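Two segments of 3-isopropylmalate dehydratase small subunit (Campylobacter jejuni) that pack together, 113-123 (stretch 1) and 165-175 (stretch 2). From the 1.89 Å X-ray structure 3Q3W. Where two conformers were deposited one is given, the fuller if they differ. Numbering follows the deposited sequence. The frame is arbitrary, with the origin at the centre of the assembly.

Stretch 1, residues 113-123: KNNALGNGLLT
Stretch 2 165-175: DLDDFHRICLL

Two segments distant in sequence can be joined mainly by leucine side chains, and the small subunit of 3-isopropylmalate dehydratase illustrates the principle. Stretch 1 opens in a helix that began earlier in the chain, turns through Asn119 and Gly120, and enters a strand at Leu122 and Thr123 (phi/psi -74/122 and -105/111). The second stretch begins extended at Asp165 and Leu166 (-163/132), then becomes helical from Asp168. The helix axes run in similar directions, 30° apart and 10.7 Å at closest approach. In register, CA of Leu117 lies 6.6 Å from CA of His170, CA of Gly120 5.9 Å from CA of Leu174, and CA of Thr123 8.5 Å from CA of Leu166.

Apolar packing dominates the 371 Å² buried. Leu117 and Leu174, both mt rotamers pointing toward the opposing stretch, meet through CD2 of Leu117 and CD1 of Leu174 at 3.9 Å. Leu166 and Leu122, both tp, start sideways but bring their ends inward: Leu122 CD1 lies 3.7 Å from Leu174 CD1 and 3.8 Å from Leu166 CD2, while Leu117 CD2 lies 4.1 Å from Leu166 CD1. Leucine suits this cluster because its two terminal methyls can meet different neighbours, as Leu166 does with CD1 near Leu117 and CD2 near Leu122.

The backbone comes near at Gly120, whose CA sits 3.4 Å from Leu174 CD2; its positive phi (80/15) by itself favours glycine.

A CH-pi contact adds an aromatic element. His170 (chi1 -73°, chi2 -44°) presents a ring face to Leu117 CD1, 4.0 Å from the ring centroid and 25° off its normal. Near the ring plane, Asn114 ND2 (chi1 -169°) approaches His170 NE2 at 3.4 Å.

Clear polar bonds remain within each stretch. Asp167 (chi1 168°) caps the second helix, its OD2 accepting from His170 N at 2.9 Å; Asn119 ND2 donates to Asn115 O at 2.8 Å. Thr123 OG1 and His170 ND1 are buried without partners.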

# COMPACT_ATOMS: atom_id res chain seq x y z
N LYS A 113 -9.35 -0.38 -5.40
CA LYS A 113 -9.60 -1.21 -4.23
C LYS A 113 -9.88 -2.67 -4.64
O LYS A 113 -9.30 -3.60 -4.06
CB LYS A 113 -10.78 -0.68 -3.35
CG LYS A 113 -10.86 -1.49 -2.05
CD LYS A 113 -12.18 -1.41 -1.30
CE LYS A 113 -12.47 -0.06 -0.80
NZ LYS A 113 -13.80 -0.17 -0.15
N ASN A 114 -10.75 -2.87 -5.62
CA ASN A 114 -11.16 -4.21 -6.01
C ASN A 114 -10.00 -4.96 -6.65
O ASN A 114 -9.77 -6.11 -6.34
CB ASN A 114 -12.33 -4.15 -6.98
CG ASN A 114 -12.96 -5.51 -7.19
OD1 ASN A 114 -12.86 -6.06 -8.28
ND2 ASN A 114 -13.62 -6.06 -6.17
N ASN A 115 -9.23 -4.27 -7.49
CA ASN A 115 -8.03 -4.86 -8.06
C ASN A 115 -7.01 -5.20 -7.03
O ASN A 115 -6.33 -6.24 -7.15
CB ASN A 115 -7.42 -3.94 -9.09
CG ASN A 115 -8.29 -3.79 -10.32
OD1 ASN A 115 -9.12 -4.67 -10.62
ND2 ASN A 115 -8.14 -2.66 -11.02
N ALA A 116 -6.85 -4.33 -6.04
CA ALA A 116 -5.83 -4.58 -5.04
C ALA A 116 -6.21 -5.81 -4.23
O ALA A 116 -5.38 -6.68 -3.97
CB ALA A 116 -5.63 -3.36 -4.14
N LEU A 117 -7.46 -5.85 -3.79
CA LEU A 117 -7.99 -6.96 -3.00
C LEU A 117 -7.91 -8.25 -3.79
O LEU A 117 -7.53 -9.28 -3.24
CB LEU A 117 -9.45 -6.69 -2.59
CG LEU A 117 -9.55 -5.60 -1.51
CD1 LEU A 117 -11.04 -5.20 -1.30
CD2 LEU A 117 -8.86 -6.05 -0.19
N GLY A 118 -8.18 -8.16 -5.08
CA GLY A 118 -7.95 -9.28 -5.99
C GLY A 118 -6.50 -9.79 -6.05
O GLY A 118 -6.26 -10.95 -6.36
N ASN A 119 -5.55 -8.94 -5.70
CA ASN A 119 -4.15 -9.30 -5.81
C ASN A 119 -3.53 -9.48 -4.46
O ASN A 119 -2.31 -9.55 -4.35
CB ASN A 119 -3.39 -8.27 -6.64
CG ASN A 119 -3.60 -8.46 -8.14
OD1 ASN A 119 -2.78 -9.09 -8.81
ND2 ASN A 119 -4.72 -7.96 -8.66
N GLY A 120 -4.37 -9.57 -3.44
CA GLY A 120 -3.89 -9.91 -2.08
C GLY A 120 -3.30 -8.74 -1.36
O GLY A 120 -2.64 -8.91 -0.35
N LEU A 121 -3.55 -7.54 -1.87
CA LEU A 121 -3.12 -6.28 -1.28
C LEU A 121 -4.25 -5.75 -0.37
O LEU A 121 -5.26 -5.27 -0.87
CB LEU A 121 -2.81 -5.27 -2.40
CG LEU A 121 -2.36 -3.84 -2.05
CD1 LEU A 121 -1.22 -3.85 -1.03
CD2 LEU A 121 -1.97 -3.01 -3.29
N LEU A 122 -4.10 -5.86 0.95
CA LEU A 122 -5.16 -5.46 1.87
C LEU A 122 -5.35 -3.96 2.02
O LEU A 122 -4.45 -3.22 2.47
CB LEU A 122 -4.94 -6.06 3.24
CG LEU A 122 -5.99 -5.79 4.31
CD1 LEU A 122 -7.44 -6.12 3.84
CD2 LEU A 122 -5.64 -6.61 5.56
N THR A 123 -6.55 -3.53 1.72
CA THR A 123 -6.89 -2.12 1.74
C THR A 123 -7.76 -1.81 2.98
O THR A 123 -8.91 -2.26 3.10
CB THR A 123 -7.66 -1.81 0.48
OG1 THR A 123 -8.82 -2.61 0.48
CG2 THR A 123 -6.83 -2.16 -0.72
N ASP A 165 -13.45 -2.41 8.39
CA ASP A 165 -14.39 -3.28 7.70
C ASP A 165 -13.78 -3.94 6.49
O ASP A 165 -12.86 -3.41 5.90
CB ASP A 165 -15.60 -2.45 7.23
CG ASP A 165 -16.56 -2.17 8.34
OD1 ASP A 165 -16.79 -3.10 9.15
OD2 ASP A 165 -17.09 -1.03 8.39
N LEU A 166 -14.34 -5.08 6.08
CA LEU A 166 -14.04 -5.65 4.78
C LEU A 166 -15.09 -6.67 4.40
O LEU A 166 -15.46 -7.53 5.21
CB LEU A 166 -12.67 -6.33 4.76
CG LEU A 166 -12.04 -6.49 3.37
CD1 LEU A 166 -11.46 -5.16 2.89
CD2 LEU A 166 -10.97 -7.56 3.40
N ASP A 167 -15.59 -6.56 3.18
CA ASP A 167 -16.55 -7.53 2.62
C ASP A 167 -16.10 -8.95 3.00
O ASP A 167 -14.93 -9.26 2.84
CB ASP A 167 -16.50 -7.33 1.09
CG ASP A 167 -17.19 -8.42 0.31
OD1 ASP A 167 -18.42 -8.32 0.12
OD2 ASP A 167 -16.50 -9.35 -0.19
N ASP A 168 -17.01 -9.82 3.47
CA ASP A 168 -16.63 -11.17 3.90
C ASP A 168 -15.96 -12.01 2.79
O ASP A 168 -15.07 -12.82 3.07
CB ASP A 168 -17.83 -11.97 4.42
CG ASP A 168 -18.22 -11.60 5.86
OD1 ASP A 168 -17.39 -11.21 6.69
OD2 ASP A 168 -19.41 -11.77 6.15
N PHE A 169 -16.39 -11.82 1.56
CA PHE A 169 -15.87 -12.61 0.47
C PHE A 169 -14.41 -12.24 0.22
O PHE A 169 -13.57 -13.13 0.12
CB PHE A 169 -16.71 -12.43 -0.80
CG PHE A 169 -16.14 -13.10 -1.99
CD1 PHE A 169 -16.00 -14.48 -2.02
CD2 PHE A 169 -15.70 -12.35 -3.07
CE1 PHE A 169 -15.45 -15.11 -3.12
CE2 PHE A 169 -15.18 -12.96 -4.17
CZ PHE A 169 -15.05 -14.35 -4.22
N HIS A 170 -14.12 -10.94 0.14
CA HIS A 170 -12.73 -10.49 -0.04
C HIS A 170 -11.86 -10.97 1.11
O HIS A 170 -10.73 -11.37 0.91
CB HIS A 170 -12.63 -8.97 -0.13
CG HIS A 170 -13.14 -8.42 -1.42
ND1 HIS A 170 -12.81 -8.99 -2.64
CD2 HIS A 170 -13.93 -7.36 -1.70
CE1 HIS A 170 -13.40 -8.31 -3.60
NE2 HIS A 170 -14.08 -7.32 -3.06
N ARG A 171 -12.43 -10.92 2.32
CA ARG A 171 -11.68 -11.28 3.51
C ARG A 171 -11.33 -12.74 3.50
O ARG A 171 -10.19 -13.08 3.77
CB ARG A 171 -12.44 -10.95 4.77
CG ARG A 171 -11.91 -11.61 6.06
CD ARG A 171 -12.44 -10.83 7.27
NE ARG A 171 -12.19 -11.45 8.57
CZ ARG A 171 -12.93 -12.38 9.16
NH1 ARG A 171 -13.97 -12.92 8.55
NH2 ARG A 171 -12.61 -12.81 10.38
N ILE A 172 -12.29 -13.59 3.19
CA ILE A 172 -11.99 -15.01 3.22
C ILE A 172 -11.01 -15.39 2.13
O ILE A 172 -10.18 -16.24 2.37
CB ILE A 172 -13.25 -15.91 3.22
CG1 ILE A 172 -12.92 -17.32 3.75
CG2 ILE A 172 -13.91 -16.00 1.82
CD1 ILE A 172 -12.43 -17.47 5.28
N CYS A 173 -11.13 -14.79 0.94
CA CYS A 173 -10.11 -14.96 -0.10
C CYS A 173 -8.71 -14.62 0.43
O CYS A 173 -7.82 -15.43 0.28
CB CYS A 173 -10.44 -14.16 -1.37
SG CYS A 173 -11.92 -14.77 -2.27
N LEU A 174 -8.53 -13.47 1.09
CA LEU A 174 -7.22 -13.08 1.61
C LEU A 174 -6.78 -14.04 2.72
O LEU A 174 -5.64 -14.48 2.73
CB LEU A 174 -7.24 -11.65 2.17
CG LEU A 174 -7.41 -10.52 1.14
CD1 LEU A 174 -7.81 -9.22 1.81
CD2 LEU A 174 -6.16 -10.33 0.39
N LEU A 175 -7.68 -14.38 3.64
CA LEU A 175 -7.32 -15.32 4.71
C LEU A 175 -6.89 -16.71 4.20
O LEU A 175 -5.98 -17.33 4.74
CB LEU A 175 -8.48 -15.48 5.73
CG LEU A 175 -8.91 -14.27 6.57
CD1 LEU A 175 -10.19 -14.63 7.34
CD2 LEU A 175 -7.82 -13.75 7.55